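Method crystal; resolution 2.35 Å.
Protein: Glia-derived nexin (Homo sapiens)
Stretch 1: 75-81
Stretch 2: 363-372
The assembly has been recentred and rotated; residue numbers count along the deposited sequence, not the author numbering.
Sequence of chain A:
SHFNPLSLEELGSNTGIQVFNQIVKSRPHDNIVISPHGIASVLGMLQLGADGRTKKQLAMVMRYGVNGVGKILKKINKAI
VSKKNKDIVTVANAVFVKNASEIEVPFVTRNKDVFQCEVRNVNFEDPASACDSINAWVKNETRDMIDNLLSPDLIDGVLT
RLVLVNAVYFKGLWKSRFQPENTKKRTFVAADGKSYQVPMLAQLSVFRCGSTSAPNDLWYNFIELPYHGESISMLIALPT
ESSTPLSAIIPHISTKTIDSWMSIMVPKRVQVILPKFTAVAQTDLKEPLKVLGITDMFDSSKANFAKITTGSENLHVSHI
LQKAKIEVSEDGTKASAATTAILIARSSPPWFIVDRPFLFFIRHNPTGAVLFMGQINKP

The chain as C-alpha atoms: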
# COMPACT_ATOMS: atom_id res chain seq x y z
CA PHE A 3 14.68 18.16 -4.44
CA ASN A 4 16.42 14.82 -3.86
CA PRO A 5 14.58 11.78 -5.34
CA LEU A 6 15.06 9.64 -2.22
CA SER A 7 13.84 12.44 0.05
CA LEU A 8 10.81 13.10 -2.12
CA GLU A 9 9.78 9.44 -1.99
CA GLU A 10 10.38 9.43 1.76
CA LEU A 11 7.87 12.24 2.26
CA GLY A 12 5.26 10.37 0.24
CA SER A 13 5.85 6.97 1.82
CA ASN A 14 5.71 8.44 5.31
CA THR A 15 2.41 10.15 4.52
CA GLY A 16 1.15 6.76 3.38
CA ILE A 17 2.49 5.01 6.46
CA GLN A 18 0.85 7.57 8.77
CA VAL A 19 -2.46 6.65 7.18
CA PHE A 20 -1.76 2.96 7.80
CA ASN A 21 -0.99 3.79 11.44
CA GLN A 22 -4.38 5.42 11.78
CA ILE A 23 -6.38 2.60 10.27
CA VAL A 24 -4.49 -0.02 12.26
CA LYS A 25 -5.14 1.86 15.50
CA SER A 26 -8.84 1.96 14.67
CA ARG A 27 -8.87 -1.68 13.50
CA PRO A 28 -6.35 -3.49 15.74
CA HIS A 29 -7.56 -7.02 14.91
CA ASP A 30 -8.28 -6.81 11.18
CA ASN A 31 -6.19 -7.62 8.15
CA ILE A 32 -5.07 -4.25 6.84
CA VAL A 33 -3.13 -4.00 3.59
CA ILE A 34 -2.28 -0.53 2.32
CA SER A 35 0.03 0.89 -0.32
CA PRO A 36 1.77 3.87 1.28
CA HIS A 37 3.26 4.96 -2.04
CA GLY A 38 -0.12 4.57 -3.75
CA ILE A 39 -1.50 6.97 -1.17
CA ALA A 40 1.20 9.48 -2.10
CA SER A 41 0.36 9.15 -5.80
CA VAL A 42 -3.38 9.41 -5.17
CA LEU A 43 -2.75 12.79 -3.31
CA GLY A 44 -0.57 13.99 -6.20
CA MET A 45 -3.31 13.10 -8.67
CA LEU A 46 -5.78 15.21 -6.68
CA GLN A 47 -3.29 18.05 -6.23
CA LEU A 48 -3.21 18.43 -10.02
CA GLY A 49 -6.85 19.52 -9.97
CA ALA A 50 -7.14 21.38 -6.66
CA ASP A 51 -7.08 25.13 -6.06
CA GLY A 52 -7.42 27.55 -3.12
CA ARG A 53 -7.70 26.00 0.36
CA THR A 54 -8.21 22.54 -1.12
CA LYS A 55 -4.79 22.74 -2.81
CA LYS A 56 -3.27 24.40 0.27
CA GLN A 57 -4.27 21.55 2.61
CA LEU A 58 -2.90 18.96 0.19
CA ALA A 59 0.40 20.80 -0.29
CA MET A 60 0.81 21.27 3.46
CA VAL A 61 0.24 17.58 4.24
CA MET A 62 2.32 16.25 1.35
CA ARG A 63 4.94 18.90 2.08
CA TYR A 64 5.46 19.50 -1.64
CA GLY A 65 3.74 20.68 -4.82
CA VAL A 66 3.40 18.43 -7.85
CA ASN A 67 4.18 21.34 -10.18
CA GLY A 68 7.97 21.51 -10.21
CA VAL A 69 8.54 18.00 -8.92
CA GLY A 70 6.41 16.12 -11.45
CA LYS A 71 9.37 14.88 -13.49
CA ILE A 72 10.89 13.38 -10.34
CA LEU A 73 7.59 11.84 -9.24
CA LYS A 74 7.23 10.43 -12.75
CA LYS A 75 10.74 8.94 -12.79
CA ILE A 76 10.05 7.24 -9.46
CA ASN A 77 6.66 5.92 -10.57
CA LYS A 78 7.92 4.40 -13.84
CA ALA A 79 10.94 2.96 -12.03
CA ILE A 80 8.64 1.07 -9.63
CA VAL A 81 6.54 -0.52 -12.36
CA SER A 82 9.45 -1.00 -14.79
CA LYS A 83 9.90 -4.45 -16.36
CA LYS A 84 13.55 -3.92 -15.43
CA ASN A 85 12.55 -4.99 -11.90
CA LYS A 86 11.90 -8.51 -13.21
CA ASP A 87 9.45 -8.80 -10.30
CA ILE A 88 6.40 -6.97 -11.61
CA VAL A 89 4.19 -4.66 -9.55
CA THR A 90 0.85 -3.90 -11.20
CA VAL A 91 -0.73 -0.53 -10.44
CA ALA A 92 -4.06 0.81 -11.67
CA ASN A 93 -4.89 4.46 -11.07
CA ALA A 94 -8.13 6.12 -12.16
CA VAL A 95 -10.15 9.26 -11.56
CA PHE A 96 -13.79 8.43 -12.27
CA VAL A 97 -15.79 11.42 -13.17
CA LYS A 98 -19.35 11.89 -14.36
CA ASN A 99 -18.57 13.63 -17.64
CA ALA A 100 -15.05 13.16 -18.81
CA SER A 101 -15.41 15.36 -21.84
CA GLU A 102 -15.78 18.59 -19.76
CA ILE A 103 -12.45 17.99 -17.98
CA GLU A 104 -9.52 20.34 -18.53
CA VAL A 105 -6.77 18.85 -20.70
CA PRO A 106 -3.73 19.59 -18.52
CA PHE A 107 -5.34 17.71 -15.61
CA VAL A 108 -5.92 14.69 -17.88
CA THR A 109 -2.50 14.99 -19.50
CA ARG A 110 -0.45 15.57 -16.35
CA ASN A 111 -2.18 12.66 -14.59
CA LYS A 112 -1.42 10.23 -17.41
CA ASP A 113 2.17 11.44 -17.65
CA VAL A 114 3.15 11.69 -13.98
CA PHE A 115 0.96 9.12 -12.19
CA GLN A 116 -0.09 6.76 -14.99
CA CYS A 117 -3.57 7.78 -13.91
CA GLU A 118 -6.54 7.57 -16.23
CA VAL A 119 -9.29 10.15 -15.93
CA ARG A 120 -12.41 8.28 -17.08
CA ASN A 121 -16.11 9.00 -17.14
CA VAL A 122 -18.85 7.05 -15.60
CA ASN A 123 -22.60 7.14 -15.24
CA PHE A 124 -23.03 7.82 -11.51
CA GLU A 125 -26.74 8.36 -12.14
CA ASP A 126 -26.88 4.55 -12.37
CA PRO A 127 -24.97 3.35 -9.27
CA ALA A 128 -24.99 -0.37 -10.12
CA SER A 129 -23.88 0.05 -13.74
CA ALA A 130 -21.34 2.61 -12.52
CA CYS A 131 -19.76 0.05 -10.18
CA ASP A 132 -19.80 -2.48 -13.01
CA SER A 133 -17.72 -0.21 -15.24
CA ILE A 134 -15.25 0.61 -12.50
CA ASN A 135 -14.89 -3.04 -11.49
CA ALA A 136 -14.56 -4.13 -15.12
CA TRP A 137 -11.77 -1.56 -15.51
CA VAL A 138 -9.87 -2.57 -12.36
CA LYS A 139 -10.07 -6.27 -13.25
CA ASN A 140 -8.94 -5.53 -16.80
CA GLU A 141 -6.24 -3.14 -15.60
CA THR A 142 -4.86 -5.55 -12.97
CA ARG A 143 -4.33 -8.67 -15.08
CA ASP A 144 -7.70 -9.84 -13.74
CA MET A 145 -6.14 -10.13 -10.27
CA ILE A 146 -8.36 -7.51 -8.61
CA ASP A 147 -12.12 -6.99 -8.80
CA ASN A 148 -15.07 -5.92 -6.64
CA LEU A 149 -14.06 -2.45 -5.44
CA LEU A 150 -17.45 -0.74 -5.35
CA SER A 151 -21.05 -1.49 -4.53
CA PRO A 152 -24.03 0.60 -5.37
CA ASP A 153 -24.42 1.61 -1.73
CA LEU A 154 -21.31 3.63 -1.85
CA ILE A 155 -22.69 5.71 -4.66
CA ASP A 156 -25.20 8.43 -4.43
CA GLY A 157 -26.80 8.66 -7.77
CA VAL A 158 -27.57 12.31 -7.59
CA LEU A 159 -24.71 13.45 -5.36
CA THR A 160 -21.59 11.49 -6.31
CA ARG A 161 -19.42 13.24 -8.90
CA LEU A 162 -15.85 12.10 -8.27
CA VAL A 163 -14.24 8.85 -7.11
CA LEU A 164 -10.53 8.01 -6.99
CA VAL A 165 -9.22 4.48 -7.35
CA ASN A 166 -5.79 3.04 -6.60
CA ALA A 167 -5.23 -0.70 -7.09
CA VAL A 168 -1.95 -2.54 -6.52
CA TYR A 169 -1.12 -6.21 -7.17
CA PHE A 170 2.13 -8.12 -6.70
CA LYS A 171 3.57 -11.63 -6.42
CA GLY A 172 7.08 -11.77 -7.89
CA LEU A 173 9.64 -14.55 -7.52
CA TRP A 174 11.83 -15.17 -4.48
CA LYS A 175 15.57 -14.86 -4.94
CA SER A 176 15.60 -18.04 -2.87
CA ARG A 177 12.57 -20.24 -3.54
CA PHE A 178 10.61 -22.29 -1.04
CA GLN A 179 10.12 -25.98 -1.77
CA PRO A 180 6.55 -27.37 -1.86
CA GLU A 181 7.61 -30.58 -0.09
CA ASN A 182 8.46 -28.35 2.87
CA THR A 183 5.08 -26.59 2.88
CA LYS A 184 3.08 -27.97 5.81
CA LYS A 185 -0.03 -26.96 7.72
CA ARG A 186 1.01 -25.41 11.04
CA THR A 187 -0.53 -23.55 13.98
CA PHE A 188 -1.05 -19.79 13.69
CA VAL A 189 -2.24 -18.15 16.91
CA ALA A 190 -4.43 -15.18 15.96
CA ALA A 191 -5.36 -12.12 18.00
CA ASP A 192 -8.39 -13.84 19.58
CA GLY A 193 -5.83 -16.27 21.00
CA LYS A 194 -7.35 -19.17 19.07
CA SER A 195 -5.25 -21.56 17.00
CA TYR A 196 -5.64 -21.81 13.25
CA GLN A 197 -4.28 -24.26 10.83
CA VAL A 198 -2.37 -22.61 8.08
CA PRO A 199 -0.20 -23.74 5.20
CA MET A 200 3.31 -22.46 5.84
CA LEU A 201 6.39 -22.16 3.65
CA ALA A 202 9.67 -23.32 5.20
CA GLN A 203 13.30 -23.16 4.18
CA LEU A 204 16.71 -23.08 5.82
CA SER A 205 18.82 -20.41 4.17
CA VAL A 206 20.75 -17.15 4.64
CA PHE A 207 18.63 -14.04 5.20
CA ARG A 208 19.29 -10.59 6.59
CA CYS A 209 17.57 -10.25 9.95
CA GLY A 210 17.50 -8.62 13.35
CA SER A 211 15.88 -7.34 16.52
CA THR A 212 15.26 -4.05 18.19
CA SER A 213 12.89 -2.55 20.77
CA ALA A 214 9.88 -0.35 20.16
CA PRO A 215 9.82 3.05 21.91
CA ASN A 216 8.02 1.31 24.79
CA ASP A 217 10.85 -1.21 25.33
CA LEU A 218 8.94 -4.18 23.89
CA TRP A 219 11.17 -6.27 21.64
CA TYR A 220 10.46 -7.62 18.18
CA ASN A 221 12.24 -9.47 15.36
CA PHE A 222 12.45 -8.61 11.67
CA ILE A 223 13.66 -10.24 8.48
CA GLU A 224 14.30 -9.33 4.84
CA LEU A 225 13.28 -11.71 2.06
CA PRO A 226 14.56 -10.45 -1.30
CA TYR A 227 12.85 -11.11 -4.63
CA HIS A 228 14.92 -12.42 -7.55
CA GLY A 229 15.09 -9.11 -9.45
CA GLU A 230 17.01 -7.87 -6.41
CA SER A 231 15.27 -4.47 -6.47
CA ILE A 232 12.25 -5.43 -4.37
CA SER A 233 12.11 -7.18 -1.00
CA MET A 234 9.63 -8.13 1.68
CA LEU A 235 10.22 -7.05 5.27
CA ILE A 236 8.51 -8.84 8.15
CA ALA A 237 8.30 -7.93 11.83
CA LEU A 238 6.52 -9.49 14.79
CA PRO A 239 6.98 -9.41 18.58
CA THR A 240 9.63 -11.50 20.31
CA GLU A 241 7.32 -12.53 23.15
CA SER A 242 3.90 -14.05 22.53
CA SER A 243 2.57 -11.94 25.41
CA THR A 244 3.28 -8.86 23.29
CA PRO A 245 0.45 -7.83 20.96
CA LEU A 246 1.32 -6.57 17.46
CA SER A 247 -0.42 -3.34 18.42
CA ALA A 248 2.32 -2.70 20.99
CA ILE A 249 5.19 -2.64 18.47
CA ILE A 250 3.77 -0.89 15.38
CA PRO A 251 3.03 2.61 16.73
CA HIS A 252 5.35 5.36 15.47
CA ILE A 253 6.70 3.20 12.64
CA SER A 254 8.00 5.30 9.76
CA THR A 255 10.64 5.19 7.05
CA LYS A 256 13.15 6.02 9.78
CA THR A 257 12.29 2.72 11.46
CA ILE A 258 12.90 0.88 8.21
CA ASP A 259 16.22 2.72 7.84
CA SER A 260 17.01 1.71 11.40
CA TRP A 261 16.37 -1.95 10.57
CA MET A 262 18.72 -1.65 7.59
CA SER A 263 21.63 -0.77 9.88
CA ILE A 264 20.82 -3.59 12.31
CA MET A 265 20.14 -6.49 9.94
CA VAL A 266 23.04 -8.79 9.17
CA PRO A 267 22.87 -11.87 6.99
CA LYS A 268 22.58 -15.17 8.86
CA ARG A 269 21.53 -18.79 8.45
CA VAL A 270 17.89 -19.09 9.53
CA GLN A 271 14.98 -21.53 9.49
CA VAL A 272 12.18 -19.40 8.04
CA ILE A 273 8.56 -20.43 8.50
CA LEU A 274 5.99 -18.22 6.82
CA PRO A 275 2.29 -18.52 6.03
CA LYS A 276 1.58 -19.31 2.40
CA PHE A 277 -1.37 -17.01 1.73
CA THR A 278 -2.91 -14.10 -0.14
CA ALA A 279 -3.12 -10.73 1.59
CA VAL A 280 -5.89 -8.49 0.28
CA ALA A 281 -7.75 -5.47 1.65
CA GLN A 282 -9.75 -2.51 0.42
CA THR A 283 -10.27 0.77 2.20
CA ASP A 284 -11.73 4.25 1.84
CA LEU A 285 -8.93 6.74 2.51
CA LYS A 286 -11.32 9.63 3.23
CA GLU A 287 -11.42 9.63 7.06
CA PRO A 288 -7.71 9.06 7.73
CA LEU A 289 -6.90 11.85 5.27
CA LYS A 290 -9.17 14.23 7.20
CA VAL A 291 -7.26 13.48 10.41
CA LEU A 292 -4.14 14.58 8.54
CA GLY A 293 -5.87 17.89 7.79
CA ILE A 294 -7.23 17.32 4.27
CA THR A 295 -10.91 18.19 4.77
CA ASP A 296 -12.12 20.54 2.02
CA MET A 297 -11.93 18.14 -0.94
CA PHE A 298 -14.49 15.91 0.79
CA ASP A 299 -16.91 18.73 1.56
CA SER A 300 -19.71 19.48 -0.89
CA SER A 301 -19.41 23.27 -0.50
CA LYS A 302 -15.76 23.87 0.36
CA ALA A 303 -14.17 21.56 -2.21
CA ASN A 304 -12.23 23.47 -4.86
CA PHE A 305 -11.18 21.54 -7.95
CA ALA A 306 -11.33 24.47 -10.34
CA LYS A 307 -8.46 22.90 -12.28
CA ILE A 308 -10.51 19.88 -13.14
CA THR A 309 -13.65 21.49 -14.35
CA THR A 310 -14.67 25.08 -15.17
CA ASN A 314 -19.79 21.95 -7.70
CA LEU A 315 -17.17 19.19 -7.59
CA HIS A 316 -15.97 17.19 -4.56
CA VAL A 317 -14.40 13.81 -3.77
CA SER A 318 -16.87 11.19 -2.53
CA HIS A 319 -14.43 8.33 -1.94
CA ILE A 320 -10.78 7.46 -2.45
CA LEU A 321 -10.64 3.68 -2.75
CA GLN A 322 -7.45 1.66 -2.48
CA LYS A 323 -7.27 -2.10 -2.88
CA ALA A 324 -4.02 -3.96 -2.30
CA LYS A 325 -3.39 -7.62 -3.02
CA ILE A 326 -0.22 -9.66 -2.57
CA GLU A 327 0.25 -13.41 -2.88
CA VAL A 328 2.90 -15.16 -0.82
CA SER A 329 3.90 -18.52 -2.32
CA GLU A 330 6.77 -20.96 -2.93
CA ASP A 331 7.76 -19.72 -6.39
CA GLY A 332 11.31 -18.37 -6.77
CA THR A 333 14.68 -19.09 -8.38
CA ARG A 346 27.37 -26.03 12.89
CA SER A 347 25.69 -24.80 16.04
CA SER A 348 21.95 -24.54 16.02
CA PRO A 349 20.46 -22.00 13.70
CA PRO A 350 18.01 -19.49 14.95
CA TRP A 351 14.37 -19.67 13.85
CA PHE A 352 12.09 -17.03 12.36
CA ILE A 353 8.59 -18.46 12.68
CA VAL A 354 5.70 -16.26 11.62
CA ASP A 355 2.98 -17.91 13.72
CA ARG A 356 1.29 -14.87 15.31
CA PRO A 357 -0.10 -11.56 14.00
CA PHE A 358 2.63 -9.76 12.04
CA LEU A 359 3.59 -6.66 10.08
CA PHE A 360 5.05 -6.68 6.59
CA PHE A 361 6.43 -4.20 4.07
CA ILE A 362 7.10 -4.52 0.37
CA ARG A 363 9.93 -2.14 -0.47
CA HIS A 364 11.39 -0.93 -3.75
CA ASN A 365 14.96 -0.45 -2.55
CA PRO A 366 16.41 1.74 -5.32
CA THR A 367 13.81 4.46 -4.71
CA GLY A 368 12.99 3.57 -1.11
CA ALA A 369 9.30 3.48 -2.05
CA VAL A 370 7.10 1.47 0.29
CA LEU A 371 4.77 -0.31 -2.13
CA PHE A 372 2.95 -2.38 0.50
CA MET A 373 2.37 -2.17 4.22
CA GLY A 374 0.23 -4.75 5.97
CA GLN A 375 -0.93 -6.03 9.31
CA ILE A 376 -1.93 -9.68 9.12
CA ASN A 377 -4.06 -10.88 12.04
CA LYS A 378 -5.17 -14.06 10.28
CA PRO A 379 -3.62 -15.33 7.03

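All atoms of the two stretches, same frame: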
# COMPACT_ATOMS: atom_id res chain seq x y z
N LYS A 75 9.58 9.83 -12.71
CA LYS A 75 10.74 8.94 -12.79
C LYS A 75 10.63 7.83 -11.75
O LYS A 75 10.92 6.67 -12.03
CB LYS A 75 12.03 9.74 -12.60
CG LYS A 75 13.30 9.01 -13.05
N ILE A 76 10.22 8.20 -10.54
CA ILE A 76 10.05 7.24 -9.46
C ILE A 76 8.95 6.24 -9.79
O ILE A 76 9.13 5.02 -9.65
CB ILE A 76 9.76 7.93 -8.12
CG1 ILE A 76 10.96 8.77 -7.68
CG2 ILE A 76 9.39 6.91 -7.05
CD1 ILE A 76 10.71 9.60 -6.45
N ASN A 77 7.81 6.75 -10.24
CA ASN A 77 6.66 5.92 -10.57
C ASN A 77 6.93 4.89 -11.67
O ASN A 77 6.54 3.73 -11.55
CB ASN A 77 5.46 6.79 -10.95
CG ASN A 77 4.79 7.40 -9.73
OD1 ASN A 77 4.80 6.82 -8.65
ND2 ASN A 77 4.20 8.58 -9.91
N LYS A 78 7.60 5.31 -12.74
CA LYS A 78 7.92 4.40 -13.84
C LYS A 78 8.98 3.40 -13.41
O LYS A 78 8.98 2.25 -13.86
CB LYS A 78 8.37 5.17 -15.09
CG LYS A 78 7.24 5.91 -15.80
CD LYS A 78 7.65 6.35 -17.21
N ALA A 79 9.87 3.82 -12.52
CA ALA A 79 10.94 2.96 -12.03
C ALA A 79 10.39 1.83 -11.14
O ALA A 79 10.97 0.74 -11.07
CB ALA A 79 11.98 3.78 -11.28
N ILE A 80 9.27 2.09 -10.47
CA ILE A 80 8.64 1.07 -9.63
C ILE A 80 7.95 -0.00 -10.46
O ILE A 80 8.01 -1.19 -10.13
CB ILE A 80 7.60 1.69 -8.69
CG1 ILE A 80 8.27 2.60 -7.67
CG2 ILE A 80 6.80 0.60 -7.99
CD1 ILE A 80 7.29 3.40 -6.85
N VAL A 81 7.30 0.41 -11.54
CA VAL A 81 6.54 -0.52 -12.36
C VAL A 81 7.37 -1.10 -13.51
O VAL A 81 6.92 -2.01 -14.21
CB VAL A 81 5.28 0.15 -12.95
CG1 VAL A 81 4.55 -0.81 -13.87
CG2 VAL A 81 4.37 0.62 -11.82
N ARG A 363 9.13 -3.32 -0.21
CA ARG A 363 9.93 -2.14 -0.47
C ARG A 363 10.63 -2.20 -1.82
O ARG A 363 11.19 -3.23 -2.20
CB ARG A 363 10.97 -1.98 0.65
CG ARG A 363 11.72 -0.67 0.65
CD ARG A 363 12.51 -0.52 1.95
NE ARG A 363 13.14 0.79 2.06
CZ ARG A 363 14.40 1.04 1.69
NH1 ARG A 363 14.90 2.26 1.83
NH2 ARG A 363 15.15 0.07 1.19
N HIS A 364 10.59 -1.09 -2.56
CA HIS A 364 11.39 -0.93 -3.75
C HIS A 364 12.66 -0.20 -3.32
O HIS A 364 12.65 1.01 -3.09
CB HIS A 364 10.63 -0.12 -4.81
CG HIS A 364 11.33 -0.03 -6.13
ND1 HIS A 364 11.99 1.11 -6.54
CD2 HIS A 364 11.48 -0.93 -7.13
CE1 HIS A 364 12.51 0.90 -7.74
NE2 HIS A 364 12.22 -0.33 -8.12
N ASN A 365 13.75 -0.95 -3.20
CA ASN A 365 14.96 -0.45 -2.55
C ASN A 365 15.70 0.68 -3.26
O ASN A 365 16.23 1.58 -2.61
CB ASN A 365 15.88 -1.62 -2.21
CG ASN A 365 15.21 -2.65 -1.30
OD1 ASN A 365 14.76 -2.31 -0.21
ND2 ASN A 365 15.13 -3.89 -1.75
N PRO A 366 15.73 0.66 -4.61
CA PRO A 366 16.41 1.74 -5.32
C PRO A 366 15.81 3.11 -5.00
O PRO A 366 16.54 4.07 -4.79
CB PRO A 366 16.19 1.38 -6.79
CG PRO A 366 16.00 -0.10 -6.79
CD PRO A 366 15.26 -0.40 -5.52
N THR A 367 14.48 3.19 -4.97
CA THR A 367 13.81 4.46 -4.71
C THR A 367 13.47 4.65 -3.24
O THR A 367 13.25 5.77 -2.78
CB THR A 367 12.51 4.59 -5.52
OG1 THR A 367 11.62 3.54 -5.13
CG2 THR A 367 12.79 4.50 -7.00
N GLY A 368 13.42 3.54 -2.50
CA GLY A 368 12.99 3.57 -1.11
C GLY A 368 11.47 3.56 -0.97
O GLY A 368 10.95 3.63 0.14
N ALA A 369 10.76 3.45 -2.09
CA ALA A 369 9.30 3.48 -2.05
C ALA A 369 8.74 2.28 -1.30
O ALA A 369 9.17 1.15 -1.52
CB ALA A 369 8.73 3.53 -3.46
N VAL A 370 7.78 2.54 -0.41
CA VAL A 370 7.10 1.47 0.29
C VAL A 370 5.82 1.13 -0.46
O VAL A 370 4.81 1.81 -0.33
CB VAL A 370 6.75 1.87 1.74
CG1 VAL A 370 6.15 0.69 2.49
CG2 VAL A 370 8.00 2.37 2.45
N LEU A 371 5.88 0.07 -1.26
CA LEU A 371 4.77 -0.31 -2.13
C LEU A 371 3.62 -0.95 -1.35
O LEU A 371 2.45 -0.75 -1.68
CB LEU A 371 5.26 -1.26 -3.22
CG LEU A 371 6.57 -0.82 -3.90
CD1 LEU A 371 7.02 -1.83 -4.94
CD2 LEU A 371 6.41 0.56 -4.52
N PHE A 372 3.96 -1.72 -0.32
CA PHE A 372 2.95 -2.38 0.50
C PHE A 372 3.29 -2.22 1.97
O PHE A 372 4.46 -2.25 2.37
CB PHE A 372 2.91 -3.89 0.22
CG PHE A 372 2.19 -4.26 -1.04
CD1 PHE A 372 2.81 -4.14 -2.27
CD2 PHE A 372 0.91 -4.79 -0.98
CE1 PHE A 372 2.15 -4.52 -3.43
CE2 PHE A 372 0.25 -5.16 -2.14
CZ PHE A 372 0.87 -5.02 -3.37

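Residues 75-81 are the continuation of a helix that begins earlier in the chain, and residues 363-372 form a strand, a tight turn and a second strand. The helix is held by i-to-i+4 bonds such as Ala79 N to Lys75 O at 3.1 Å and Ile80 N to Ile76 O at 3.0 Å. In the hairpin, His364 N donates to Ala369 O at 2.8 Å, while Gly368 N makes a weak bond to His364 O at 2.7 Å. Between these, residues 365-367 take helical backbone angles without regular helical bonding, and Gly368 carries the chain round with phi/psi of 83/3. A CB there would be jammed against the carbonyl O of Thr367, so the backbone alone calls for glycine; the helix plays no part in that demand, since nothing of it lies within 5.5 Å of the ideal CB position.

The helix meets the hairpin through one turn of its surface. The CA atoms of Ile76 and Thr367 are 6.7 Å apart and those of Ile80 and His364 6.8 Å apart. The two stretches bury 274 Å² between them, and no hydrogen bond crosses the contact. Apolar side chains from both stretches meet, and the hairpin's polar groups find their hydrogen bonds within the hairpin or elsewhere in the structure.

Ile80 is the centre, giving up more area to the partner stretch than any other residue. Its CA-to-CB bond runs sideways, yet with chi1 m and chi2 t its side chain reaches several hairpin residues. Ile80 CD1 packs against Ala369 CB at 3.7 Å and also lies 3.8 Å from Leu371 CD2, with Ile80 CG2 slightly closer to Leu371 CD2 at 3.5 Å. Ala369 and Leu371 both point toward the helix while Val370 between them points away, the alternation expected of a strand.

His364 supplies a flat surface for the backbone of Ile80. Ile80 CA sits over one face of the imidazole, 4.2 Å from the ring centroid and only 12° off its normal, a CH-pi contact that lets a polar ring pack against a helix. Ala79 O comes within 3.4 Å of His364 NE2, but the angle is too poor for a hydrogen bond; NE2 is satisfied elsewhere in the structure.

The other ring nitrogen is tied down within the hairpin. His364 ND1 and Thr367 OG1 share a hydrogen bond of 2.8 Å, and Thr367 OG1 also accepts from Ala369 N at 3.2 Å. Thr367 thus braces both the ring and the start of the return path with its hydroxyl, which also packs against the helix, Thr367 OG1 lying 4.3 Å from Ile80 CG1. Thr367 CG2 faces the helix as well, 4.2 Å from Ile76 CG2 and 4.4 Å from Ala79 CB. For a designer, the lesson is that one threonine can organise a turn through its hydroxyl and still pack against a helix.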